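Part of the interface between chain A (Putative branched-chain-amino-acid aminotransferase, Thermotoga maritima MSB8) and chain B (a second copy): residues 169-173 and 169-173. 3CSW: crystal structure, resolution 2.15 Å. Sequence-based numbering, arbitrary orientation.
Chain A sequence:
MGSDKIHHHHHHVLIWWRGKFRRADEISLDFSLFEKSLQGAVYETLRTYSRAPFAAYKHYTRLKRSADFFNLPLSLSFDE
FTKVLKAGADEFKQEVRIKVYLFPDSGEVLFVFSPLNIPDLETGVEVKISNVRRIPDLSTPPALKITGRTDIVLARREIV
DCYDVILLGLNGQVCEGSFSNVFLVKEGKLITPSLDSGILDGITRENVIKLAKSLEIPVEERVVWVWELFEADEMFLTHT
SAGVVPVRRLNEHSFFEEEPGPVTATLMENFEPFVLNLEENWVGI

Chain A (169-173) GLNGQ
Chain B (169-173) GLNGQ

Two closely similar type I turns meet along their Asn-Gly corners, and each holds the other by a single asparagine side chain that bonds to a backbone carbonyl of its twin. Asn A171 ND2 donates to Leu B170 O at 2.9 Å with an angle of 165° at the hydrogen; Asn B171 ND2 donates to Leu A170 O at 2.8 Å and 158°. The two bonds are near copies of each other, as expected where equivalent segments pair.

The turns run from Gly A169 to Gly A172 in chain A and from Gly B169 to Gly B172 in chain B. Leu A170 and Asn A171 have phi/psi of -59/-28 and -95/9; Leu B170 and Asn B171 have -51/-30 and -91/-1. Each turn closes through Gly A172 N to Gly A169 O at 3.0 Å or Gly B172 N to Gly B169 O at 2.9 Å. A second backbone bond ties the ends together: Gly A169 N to Gln A173 O, 2.8 Å, and Gly B169 N to Gln B173 O, 2.9 Å.

Across the interface like faces like. Asn A171 CA lies 4.3 Å from Asn B171 CA, and Gly A172 CA 4.9 Å from Gly B172 CA. From CA to CA the chains run roughly the same way between residues 171 and 172 but in largely opposed directions between 170 and 171, and the pairing is not strand-like. This closeness also creates CA-H...O contacts, Asn A171 CA to Leu B170 O at 3.1 Å and Asn B171 CA to Leu A170 O at 3.3 Å.

Asparagine suits this place because its short side chain ends in an amide donor. Its CA-to-CB bond points away from the partner overall, yet chi1 near -62° (m) and chi2 near 117° bring the end nearer. Leucine contributes mainly its carbonyl; its CA-to-CB bond runs sideways, with chi1 m and chi2 t.

Gly A172 and Gly B172 have phi/psi of 87/6 and 95/3, where a CB would jam against the preceding carbonyl oxygen. That CB would also point toward the partner. At Gly A169, a CB would clash with Gln A173 NE2 at 2.2 Å.

Each glutamine, long enough to reach back to its own turn, has chi1 p, chi2 m and chi3 near 25° (A) or 22° (B). Gln A173 OE1 accepts a weak bond from Asn A171 N at 3.2 Å, and Gln B173 OE1 a weak one from Asn B171 N at 3.4 Å. The stretches together bury 209 Å².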

# COMPACT_ATOMS: atom_id res chain seq x y z
N GLY A 169 -2.58 -9.18 6.30
CA GLY A 169 -1.63 -8.47 5.45
C GLY A 169 -2.07 -7.03 5.32
O GLY A 169 -3.15 -6.67 5.80
N LEU A 170 -1.29 -6.22 4.62
CA LEU A 170 -1.59 -4.79 4.52
C LEU A 170 -2.94 -4.49 3.93
O LEU A 170 -3.47 -3.44 4.19
CB LEU A 170 -0.54 -4.03 3.70
CG LEU A 170 0.84 -3.75 4.29
CD1 LEU A 170 1.62 -2.83 3.31
CD2 LEU A 170 0.76 -3.17 5.72
N ASN A 171 -3.48 -5.37 3.07
CA ASN A 171 -4.79 -5.12 2.48
C ASN A 171 -5.96 -5.78 3.22
O ASN A 171 -7.08 -5.78 2.72
CB ASN A 171 -4.83 -5.60 1.02
CG ASN A 171 -3.84 -4.88 0.11
OD1 ASN A 171 -2.94 -5.50 -0.42
ND2 ASN A 171 -4.03 -3.58 -0.08
N GLY A 172 -5.73 -6.35 4.39
CA GLY A 172 -6.83 -7.00 5.09
C GLY A 172 -7.07 -8.46 4.73
O GLY A 172 -8.04 -9.05 5.19
N GLN A 173 -6.19 -9.03 3.90
CA GLN A 173 -6.21 -10.47 3.64
C GLN A 173 -5.71 -11.19 4.88
O GLN A 173 -4.87 -10.67 5.60
CB GLN A 173 -5.37 -10.85 2.40
CG GLN A 173 -3.83 -10.87 2.55
CD GLN A 173 -3.16 -9.51 2.36
OE1 GLN A 173 -3.77 -8.47 2.57
NE2 GLN A 173 -1.89 -9.53 1.99
N GLY B 169 -11.22 0.83 2.33
CA GLY B 169 -9.99 1.37 1.81
C GLY B 169 -9.00 0.23 1.60
O GLY B 169 -9.22 -0.90 1.99
N LEU B 170 -7.91 0.55 0.97
CA LEU B 170 -6.89 -0.44 0.68
C LEU B 170 -6.45 -1.26 1.87
O LEU B 170 -6.05 -2.40 1.70
CB LEU B 170 -5.70 0.22 -0.00
CG LEU B 170 -5.94 0.68 -1.46
CD1 LEU B 170 -4.71 1.46 -1.95
CD2 LEU B 170 -6.28 -0.50 -2.40
N ASN B 171 -6.51 -0.69 3.07
CA ASN B 171 -6.09 -1.40 4.27
C ASN B 171 -7.18 -2.19 4.99
O ASN B 171 -6.87 -2.85 5.96
CB ASN B 171 -5.41 -0.46 5.28
CG ASN B 171 -4.16 0.13 4.75
OD1 ASN B 171 -4.10 1.33 4.59
ND2 ASN B 171 -3.15 -0.70 4.46
N GLY B 172 -8.42 -2.16 4.51
CA GLY B 172 -9.52 -2.88 5.16
C GLY B 172 -10.35 -2.03 6.12
O GLY B 172 -11.25 -2.55 6.78
N GLN B 173 -10.04 -0.75 6.23
CA GLN B 173 -10.88 0.14 7.03
C GLN B 173 -12.16 0.42 6.27
O GLN B 173 -12.15 0.44 5.04
CB GLN B 173 -10.13 1.43 7.40
CG GLN B 173 -10.03 2.50 6.31
CD GLN B 173 -8.94 2.26 5.30
OE1 GLN B 173 -8.46 1.13 5.11
NE2 GLN B 173 -8.53 3.34 4.64